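Long-range contacts in sugar fermentation stimulation protein homolog (Pyrococcus furiosus, PDB 4DA2), which probably binds DNA, pairing an OB-fold domain with a PD-(D/E)xK nuclease-like domain that here holds calcium ions: residues Pro9-Phe15 with Arg51-Pro57; Ala35-Asn39 with Ile79-Leu83; Val112-Leu117 with His156-Leu160. The protein carries 1 engineered substitution. All coordinates share one frame; numbering follows the deposited sequence.

Contact 1: Pro9-Phe15 with Arg51-Pro57; sequences PLFPCIF and RIGYCTP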
loop_
_atom_site.group_PDB
_atom_site.type_symbol
_atom_site.label_atom_id
_atom_site.label_comp_id
_atom_site.label_asym_id
_atom_site.label_seq_id
_atom_site.Cartn_x
_atom_site.Cartn_y
_atom_site.Cartn_z
ATOM N N PRO A 9 -16.592 -0.798 12.267
ATOM C CA PRO A 9 -16.030 -0.156 13.460
ATOM C C PRO A 9 -14.504 -0.286 13.534
ATOM O O PRO A 9 -13.922 -1.183 12.920
ATOM C CB PRO A 9 -16.656 -0.955 14.609
ATOM C CG PRO A 9 -16.885 -2.291 14.052
ATOM C CD PRO A 9 -17.140 -2.136 12.574
ATOM N N LEU A 10 -13.881 0.582 14.318
ATOM C CA LEU A 10 -12.449 0.611 14.469
ATOM C C LEU A 10 -12.146 0.381 15.945
ATOM O O LEU A 10 -12.647 1.111 16.800
ATOM C CB LEU A 10 -11.902 1.958 13.964
ATOM C CG LEU A 10 -10.427 2.017 13.593
ATOM C CD1 LEU A 10 -10.093 0.979 12.524
ATOM C CD2 LEU A 10 -10.049 3.448 13.148
ATOM N N PHE A 11 -11.375 -0.662 16.251
ATOM C CA PHE A 11 -11.033 -0.982 17.646
ATOM C C PHE A 11 -9.554 -0.729 17.953
ATOM O O PHE A 11 -8.695 -1.355 17.341
ATOM C CB PHE A 11 -11.380 -2.451 17.974
ATOM C CG PHE A 11 -12.837 -2.796 17.788
ATOM C CD1 PHE A 11 -13.834 -2.053 18.425
ATOM C CD2 PHE A 11 -13.212 -3.881 16.997
ATOM C CE1 PHE A 11 -15.186 -2.371 18.260
ATOM C CE2 PHE A 11 -14.564 -4.205 16.826
ATOM C CZ PHE A 11 -15.549 -3.450 17.460
ATOM N N PRO A 12 -9.251 0.186 18.903
ATOM C CA PRO A 12 -7.861 0.264 19.364
ATOM C C PRO A 12 -7.494 -1.062 20.037
ATOM O O PRO A 12 -8.362 -1.726 20.613
ATOM C CB PRO A 12 -7.876 1.410 20.394
ATOM C CG PRO A 12 -9.305 1.573 20.779
ATOM C CD PRO A 12 -10.136 1.127 19.614
ATOM N N CYS A 13 -6.230 -1.452 19.927
ATOM C CA CYS A 13 -5.749 -2.696 20.507
ATOM C C CYS A 13 -4.285 -2.506 20.861
ATOM O O CYS A 13 -3.657 -1.520 20.429
ATOM C CB CYS A 13 -5.940 -3.859 19.513
ATOM S SG CYS A 13 -4.885 -3.758 18.035
ATOM N N ILE A 14 -3.752 -3.406 21.686
ATOM C CA ILE A 14 -2.333 -3.431 21.976
ATOM C C ILE A 14 -1.702 -4.558 21.192
ATOM O O ILE A 14 -2.139 -5.716 21.288
ATOM C CB ILE A 14 -2.030 -3.605 23.503
ATOM C CG1 ILE A 14 -2.741 -2.515 24.316
ATOM C CG2 ILE A 14 -0.493 -3.641 23.741
ATOM C CD1 ILE A 14 -2.823 -2.790 25.816
ATOM N N PHE A 15 -0.671 -4.228 20.421
ATOM C CA PHE A 15 0.056 -5.259 19.705
ATOM C C PHE A 15 0.890 -6.074 20.679
ATOM O O PHE A 15 1.648 -5.515 21.471
ATOM C CB PHE A 15 0.941 -4.673 18.607
ATOM C CG PHE A 15 1.592 -5.722 17.769
ATOM C CD1 PHE A 15 0.865 -6.405 16.808
ATOM C CD2 PHE A 15 2.938 -6.055 17.957
ATOM C CE1 PHE A 15 1.465 -7.434 16.038
ATOM C CE2 PHE A 15 3.533 -7.057 17.187
ATOM C CZ PHE A 15 2.803 -7.749 16.229
ATOM N N ARG A 51 2.784 -1.504 21.410
ATOM C CA ARG A 51 2.332 -0.463 20.457
ATOM C C ARG A 51 0.842 -0.528 20.217
ATOM O O ARG A 51 0.268 -1.611 20.172
ATOM C CB ARG A 51 3.073 -0.620 19.131
ATOM C CG ARG A 51 4.548 -0.229 19.165
ATOM C CD ARG A 51 4.693 1.291 19.032
ATOM N NE ARG A 51 6.035 1.689 18.609
ATOM C CZ ARG A 51 7.073 1.839 19.425
ATOM N NH1 ARG A 51 6.944 1.628 20.730
ATOM N NH2 ARG A 51 8.249 2.196 18.928
ATOM N N ILE A 52 0.206 0.634 20.077
ATOM C CA ILE A 52 -1.220 0.683 19.820
ATOM C C ILE A 52 -1.507 0.440 18.342
ATOM O O ILE A 52 -0.986 1.153 17.492
ATOM C CB ILE A 52 -1.814 2.034 20.252
ATOM C CG1 ILE A 52 -1.458 2.348 21.724
ATOM C CG2 ILE A 52 -3.320 2.055 20.007
ATOM C CD1 ILE A 52 -1.851 1.234 22.734
ATOM N N GLY A 53 -2.319 -0.579 18.056
ATOM C CA GLY A 53 -2.824 -0.843 16.700
ATOM C C GLY A 53 -4.312 -0.556 16.640
ATOM O O GLY A 53 -4.928 -0.187 17.642
ATOM N N TYR A 54 -4.880 -0.719 15.450
ATOM C CA TYR A 54 -6.303 -0.539 15.204
ATOM C C TYR A 54 -6.781 -1.717 14.391
ATOM O O TYR A 54 -6.167 -2.058 13.378
ATOM C CB TYR A 54 -6.583 0.801 14.511
ATOM C CG TYR A 54 -6.347 1.909 15.474
ATOM C CD1 TYR A 54 -7.376 2.410 16.264
ATOM C CD2 TYR A 54 -5.054 2.401 15.668
ATOM C CE1 TYR A 54 -7.103 3.442 17.210
ATOM C CE2 TYR A 54 -4.788 3.393 16.569
ATOM C CZ TYR A 54 -5.789 3.907 17.332
ATOM O OH TYR A 54 -5.397 4.881 18.231
ATOM N N CYS A 55 -7.851 -2.378 14.877
ATOM C CA CYS A 55 -8.418 -3.558 14.230
ATOM C C CYS A 55 -9.847 -3.281 13.746
ATOM O O CYS A 55 -10.484 -2.356 14.232
ATOM C CB CYS A 55 -8.468 -4.750 15.208
ATOM S SG CYS A 55 -6.901 -5.559 15.446
ATOM N N THR A 56 -10.307 -4.051 12.768
ATOM C CA THR A 56 -11.720 -4.072 12.394
ATOM C C THR A 56 -12.190 -5.529 12.282
ATOM O O THR A 56 -11.379 -6.411 11.988
ATOM C CB THR A 56 -11.989 -3.284 11.091
ATOM O OG1 THR A 56 -13.391 -2.990 11.010
ATOM C CG2 THR A 56 -11.535 -4.050 9.841
ATOM N N PRO A 57 -13.500 -5.796 12.547
ATOM C CA PRO A 57 -13.954 -7.189 12.510
ATOM C C PRO A 57 -13.923 -7.703 11.090
ATOM O O PRO A 57 -13.950 -6.912 10.153
ATOM C CB PRO A 57 -15.409 -7.113 13.011
ATOM C CG PRO A 57 -15.496 -5.832 13.753
ATOM C CD PRO A 57 -14.570 -4.899 13.023
#
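F11-F15 and I52-P57 pair as antiparallel strands, the N-to-C directions of the two short segments 133° apart, with F11-C55 and C13-G53 as hydrogen-bonded pairs and P12-Y54 and I14-I52 as non-hydrogen-bonded ones. P12 falls where no N-H is needed for this pairing, and its CB packs on CE1 of Y54 at 3.9 Å. L10 meets the same tyrosine nearer its backbone, its CD1 lying 4.0 Å from Y54 CB. On the other face the sulfurs meet without bonding, C13 SG to C55 SG 3.7 Å. With chi1 at 68°, C13 SG sits between its own backbone N and carbonyl carbon and leans over the bare backbone of G53, 3.5 Å from G53 C. Past the F11-C55 pair, T56 OG1 reaches P9 O at 2.7 Å, in the carbonyl plane. P57 packs against two rings, its CG 3.6 Å from F11 CE2 and its CD 3.6 Å from P9 CG. A valine in place of T56 would probably leave the P9 carbonyl without its donor and let that end of the chain move. In the OB fold, C13 packs on V26 and I28 of strand 23-28, while I52 and Y54 bond through their backbones to strand 65-72.

Contact 2: Ala35-Asn39 with Ile79-Leu83; sequences ALITN and IDTRL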
loop_
_atom_site.group_PDB
_atom_site.type_symbol
_atom_site.label_atom_id
_atom_site.label_comp_id
_atom_site.label_asym_id
_atom_site.label_seq_id
_atom_site.Cartn_x
_atom_site.Cartn_y
_atom_site.Cartn_z
ATOM N N ALA A 35 -5.342 -11.694 15.004
ATOM C CA ALA A 35 -5.647 -10.641 14.048
ATOM C C ALA A 35 -4.884 -10.888 12.756
ATOM O O ALA A 35 -3.688 -11.168 12.776
ATOM C CB ALA A 35 -5.272 -9.254 14.640
ATOM N N LEU A 36 -5.588 -10.809 11.634
ATOM C CA LEU A 36 -4.981 -10.995 10.335
ATOM C C LEU A 36 -4.042 -9.837 9.998
ATOM O O LEU A 36 -4.347 -8.689 10.259
ATOM C CB LEU A 36 -6.081 -11.045 9.273
ATOM C CG LEU A 36 -5.748 -11.825 8.013
ATOM C CD1 LEU A 36 -5.655 -13.315 8.331
ATOM C CD2 LEU A 36 -6.801 -11.572 6.926
ATOM N N ILE A 37 -2.900 -10.165 9.408
ATOM C CA ILE A 37 -1.974 -9.164 8.903
ATOM C C ILE A 37 -1.877 -9.387 7.381
ATOM O O ILE A 37 -1.523 -10.480 6.913
ATOM C CB ILE A 37 -0.566 -9.304 9.570
ATOM C CG1 ILE A 37 -0.610 -8.936 11.057
ATOM C CG2 ILE A 37 0.492 -8.462 8.793
ATOM C CD1 ILE A 37 0.605 -9.446 11.861
ATOM N N THR A 38 -2.218 -8.362 6.598
ATOM C CA THR A 38 -2.098 -8.476 5.158
ATOM C C THR A 38 -1.028 -7.463 4.738
ATOM O O THR A 38 -1.317 -6.362 4.269
ATOM C CB THR A 38 -3.461 -8.209 4.458
ATOM O OG1 THR A 38 -4.460 -9.031 5.078
ATOM C CG2 THR A 38 -3.411 -8.532 2.967
ATOM N N ASN A 39 0.216 -7.830 4.975
ATOM C CA ASN A 39 1.380 -7.048 4.549
ATOM C C ASN A 39 2.601 -7.960 4.745
ATOM O O ASN A 39 2.866 -8.417 5.862
ATOM C CB ASN A 39 1.500 -5.744 5.353
ATOM C CG ASN A 39 2.495 -4.732 4.746
ATOM O OD1 ASN A 39 3.608 -5.094 4.365
ATOM N ND2 ASN A 39 2.092 -3.447 4.693
ATOM N N ILE A 79 -1.294 -0.243 7.444
ATOM C CA ILE A 79 -0.458 -1.361 6.964
ATOM C C ILE A 79 -1.150 -2.389 6.092
ATOM O O ILE A 79 -0.470 -3.122 5.358
ATOM C CB ILE A 79 0.248 -2.085 8.137
ATOM C CG1 ILE A 79 -0.754 -2.821 9.021
ATOM C CG2 ILE A 79 1.120 -1.083 8.908
ATOM C CD1 ILE A 79 -0.224 -4.162 9.565
ATOM N N ASP A 80 -2.487 -2.447 6.153
ATOM C CA ASP A 80 -3.247 -3.476 5.439
ATOM C C ASP A 80 -3.280 -3.151 3.946
ATOM O O ASP A 80 -3.801 -2.105 3.533
ATOM C CB ASP A 80 -4.676 -3.589 5.992
ATOM C CG ASP A 80 -5.458 -4.760 5.375
ATOM O OD1 ASP A 80 -5.469 -5.860 5.966
ATOM O OD2 ASP A 80 -6.083 -4.563 4.307
ATOM N N THR A 81 -2.729 -4.047 3.140
ATOM C CA THR A 81 -2.636 -3.781 1.693
ATOM C C THR A 81 -3.993 -3.834 0.981
ATOM O O THR A 81 -4.179 -3.165 -0.043
ATOM C CB THR A 81 -1.600 -4.684 0.988
ATOM O OG1 THR A 81 -2.022 -6.054 1.076
ATOM C CG2 THR A 81 -0.216 -4.500 1.609
ATOM N N ARG A 82 -4.929 -4.612 1.528
ATOM C CA ARG A 82 -6.296 -4.641 1.028
ATOM C C ARG A 82 -7.002 -3.296 1.206
ATOM O O ARG A 82 -7.657 -2.818 0.255
ATOM C CB ARG A 82 -7.132 -5.748 1.670
ATOM C CG ARG A 82 -6.777 -7.144 1.266
ATOM C CD ARG A 82 -7.611 -8.119 2.080
ATOM N NE ARG A 82 -7.404 -9.511 1.692
ATOM C CZ ARG A 82 -7.708 -10.556 2.457
ATOM N NH1 ARG A 82 -8.218 -10.372 3.671
ATOM N NH2 ARG A 82 -7.491 -11.789 2.012
ATOM N N LEU A 83 -6.853 -2.679 2.382
ATOM C CA LEU A 83 -7.424 -1.387 2.655
ATOM C C LEU A 83 -6.752 -0.342 1.758
ATOM O O LEU A 83 -7.431 0.506 1.184
ATOM C CB LEU A 83 -7.263 -1.006 4.138
ATOM C CG LEU A 83 -7.903 0.306 4.583
ATOM C CD1 LEU A 83 -9.329 0.520 4.048
ATOM C CD2 LEU A 83 -7.894 0.433 6.131
HETATM O O HOH W 1 -3.448 -6.051 7.713
HETATM O O HOH W 2 -6.726 -7.969 5.231
#
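T38 meets D80 and T81 at the start of helix 81-93, where D80 is the N-cap and the chain leaving strand 31-36 of the OB fold passes by. The T81 N-H points almost straight at T38 O, 2.9 Å away. N39 makes the second direct bond: its CG lies anti to the backbone N (chi1 -167°), which carries ND2 to 2.7 Å from I79 O. That carbonyl oxygen lies close to the N39 amide plane and receives the N-H on a lone pair. Because OD1 of N39 takes the G41 amide, the flat group is held at both ends. OD2 of D80 uses its anti lone pair to accept from L83 N at 2.8 Å, while OD1 faces T38 and accepts from two waters, one of them bound by T38 N. T38 turns its methyl the other way, CG2 resting 3.4 Å from T81 OG1 and 4.0 Å from R82 CG. The extended R82 carries its guanidinium across to 35-39, with T38 OG1 over one face and L36 CD2 3.7 Å from NH1. The second water lies 2.5 Å from T38 OG1 and 2.6 Å from D80 OD1, and accepts a weak bond from R82 NH1.

Contact 3: Val112-Leu117 with His156-Leu160; sequences VGESRL and HIKEL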
loop_
_atom_site.group_PDB
_atom_site.type_symbol
_atom_site.label_atom_id
_atom_site.label_comp_id
_atom_site.label_asym_id
_atom_site.label_seq_id
_atom_site.Cartn_x
_atom_site.Cartn_y
_atom_site.Cartn_z
ATOM N N VAL A 112 0.261 -11.148 -16.123
ATOM C CA VAL A 112 1.196 -10.424 -16.964
ATOM C C VAL A 112 2.522 -11.167 -16.855
ATOM O O VAL A 112 3.120 -11.241 -15.758
ATOM C CB VAL A 112 1.434 -8.963 -16.473
ATOM C CG1 VAL A 112 2.417 -8.253 -17.362
ATOM C CG2 VAL A 112 0.130 -8.182 -16.377
ATOM N N GLY A 113 2.993 -11.688 -17.985
ATOM C CA GLY A 113 4.234 -12.482 -18.014
ATOM C C GLY A 113 4.149 -13.653 -17.049
ATOM O O GLY A 113 3.231 -14.468 -17.127
ATOM N N GLU A 114 5.108 -13.734 -16.132
ATOM C CA GLU A 114 5.153 -14.829 -15.163
ATOM C C GLU A 114 4.376 -14.554 -13.883
ATOM O O GLU A 114 4.325 -15.402 -12.997
ATOM C CB GLU A 114 6.603 -15.122 -14.773
ATOM C CG GLU A 114 7.504 -15.591 -15.886
ATOM C CD GLU A 114 8.960 -15.568 -15.465
ATOM O OE1 GLU A 114 9.250 -15.307 -14.272
ATOM O OE2 GLU A 114 9.818 -15.806 -16.331
ATOM N N SER A 115 3.763 -13.373 -13.789
ATOM C CA SER A 115 3.194 -12.917 -12.542
ATOM C C SER A 115 1.757 -12.392 -12.732
ATOM O O SER A 115 1.095 -12.699 -13.726
ATOM C CB SER A 115 4.125 -11.832 -11.958
ATOM O OG SER A 115 3.825 -11.565 -10.608
ATOM N N ARG A 116 1.280 -11.611 -11.765
ATOM C CA ARG A 116 0.003 -10.896 -11.881
ATOM C C ARG A 116 0.239 -9.485 -11.372
ATOM O O ARG A 116 0.926 -9.308 -10.358
ATOM C CB ARG A 116 -1.084 -11.537 -10.998
ATOM C CG ARG A 116 -1.545 -12.933 -11.479
ATOM C CD ARG A 116 -2.597 -13.519 -10.583
ATOM N NE ARG A 116 -3.417 -14.485 -11.318
ATOM C CZ ARG A 116 -3.307 -15.804 -11.238
ATOM N NH1 ARG A 116 -2.400 -16.366 -10.447
ATOM N NH2 ARG A 116 -4.118 -16.563 -11.964
ATOM N N LEU A 117 -0.317 -8.492 -12.059
ATOM C CA LEU A 117 -0.258 -7.111 -11.556
ATOM C C LEU A 117 -1.630 -6.721 -11.024
ATOM O O LEU A 117 -2.634 -7.330 -11.388
ATOM C CB LEU A 117 0.175 -6.160 -12.663
ATOM C CG LEU A 117 1.579 -6.380 -13.225
ATOM C CD1 LEU A 117 1.831 -5.416 -14.409
ATOM C CD2 LEU A 117 2.634 -6.211 -12.131
ATOM N N HIS A 156 7.357 -8.086 -10.276
ATOM C CA HIS A 156 6.371 -7.122 -10.745
ATOM C C HIS A 156 7.029 -5.994 -11.522
ATOM O O HIS A 156 6.542 -5.613 -12.575
ATOM C CB HIS A 156 5.560 -6.551 -9.591
ATOM C CG HIS A 156 4.662 -7.539 -8.916
ATOM N ND1 HIS A 156 4.156 -7.325 -7.652
ATOM C CD2 HIS A 156 4.174 -8.741 -9.322
ATOM C CE1 HIS A 156 3.378 -8.342 -7.313
ATOM N NE2 HIS A 156 3.390 -9.224 -8.302
ATOM N N ILE A 157 8.132 -5.455 -11.008
ATOM C CA ILE A 157 8.799 -4.328 -11.685
ATOM C C ILE A 157 9.355 -4.777 -13.047
ATOM O O ILE A 157 9.281 -4.035 -14.048
ATOM C CB ILE A 157 9.871 -3.637 -10.794
ATOM C CG1 ILE A 157 9.197 -3.049 -9.542
ATOM C CG2 ILE A 157 10.609 -2.498 -11.609
ATOM C CD1 ILE A 157 10.148 -2.877 -8.313
ATOM N N LYS A 158 9.873 -6.016 -13.097
ATOM C CA LYS A 158 10.346 -6.585 -14.362
ATOM C C LYS A 158 9.241 -6.693 -15.402
ATOM O O LYS A 158 9.458 -6.368 -16.569
ATOM C CB LYS A 158 11.097 -7.911 -14.135
ATOM C CG LYS A 158 12.475 -7.702 -13.486
ATOM C CD LYS A 158 13.187 -9.038 -13.205
ATOM C CE LYS A 158 14.623 -8.817 -12.754
ATOM N NZ LYS A 158 15.326 -10.109 -12.521
ATOM N N GLU A 159 8.038 -7.098 -14.984
ATOM C CA GLU A 159 6.934 -7.204 -15.925
ATOM C C GLU A 159 6.483 -5.813 -16.398
ATOM O O GLU A 159 6.077 -5.641 -17.548
ATOM C CB GLU A 159 5.751 -7.964 -15.328
ATOM C CG GLU A 159 6.044 -9.422 -14.970
ATOM C CD GLU A 159 6.436 -10.288 -16.173
ATOM O OE1 GLU A 159 6.331 -9.843 -17.344
ATOM O OE2 GLU A 159 6.846 -11.427 -15.929
ATOM N N LEU A 160 6.551 -4.826 -15.489
ATOM C CA LEU A 160 6.214 -3.442 -15.838
ATOM C C LEU A 160 7.182 -2.899 -16.903
ATOM O O LEU A 160 6.766 -2.226 -17.851
ATOM C CB LEU A 160 6.211 -2.540 -14.578
ATOM C CG LEU A 160 5.047 -2.781 -13.606
ATOM C CD1 LEU A 160 5.345 -2.088 -12.251
ATOM C CD2 LEU A 160 3.765 -2.242 -14.176
#
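E159 reaches from helix 151-165 to the tight turn V112-S115, where its OE2 accepts the E114 N-H at 2.9 Å. The bond is nearly straight at the hydrogen (167°), yet the N-H arrives from above the carboxylate, 57° out of its plane. A bend at chi2 (-62°) folds the glutamate back so that its acid group lies against the turn, OE1 3.4 Å from G113 CA. G113's positive phi suits the second position of this type II' turn, and a CB there would run into E159 OE1. Beside this, the V112 and E159 side chains run alongside in opposite directions, V112 CG1 3.9 Å from E159 CB. One turn back along the helix, H156 presents the edge of its ring to S115, with OG in the ring plane and 3.1 Å from CD2. L117 covers the base of the same residue, CD2 to H156 CB 3.9 Å, and sends its other methyl, CD1, to L160 CD2 at 3.7 Å.

Further out, paired backbone bonds between V112 and S115 hold the hairpin. V112 and L117 both pack on F129 and L163, and L160 continues inward onto A170 and I172. The ring's ND1, on the side turned from S115, is hydrogen-bonded to K133 NZ, which, with S115 at the edge, is likely to set how the H156 imidazole is turned. E131, which touches L117 and H156, binds calcium with D118, and D118, E131 and K133 match the signature of the PD-(D/E)xK nuclease fold, so hairpin and helix here flank what is probably its metal-dependent active site.

In the fold
Contacts 1 and 2 share the OB-fold sheet and touch each other, C55 SG lying 4.1 Å from A35 CB, whereas contact 3 belongs to the nuclease-like domain; its centre is about 34 Å from that of contact 1. All three mix buried and exposed residues, but contact 2 lies nearest the middle of the chain, where the OB domain meets helix 81-93. The chemistry follows place: contact 1 is mainly backbone pairing within one sheet, contact 2 a hydrated polar junction at a helix start, and contact 3 a hairpin resting on a helix through one charged side chain and leucine packing. Contacts 2 and 3 each bring a side chain within about 6 Å of a calcium ion.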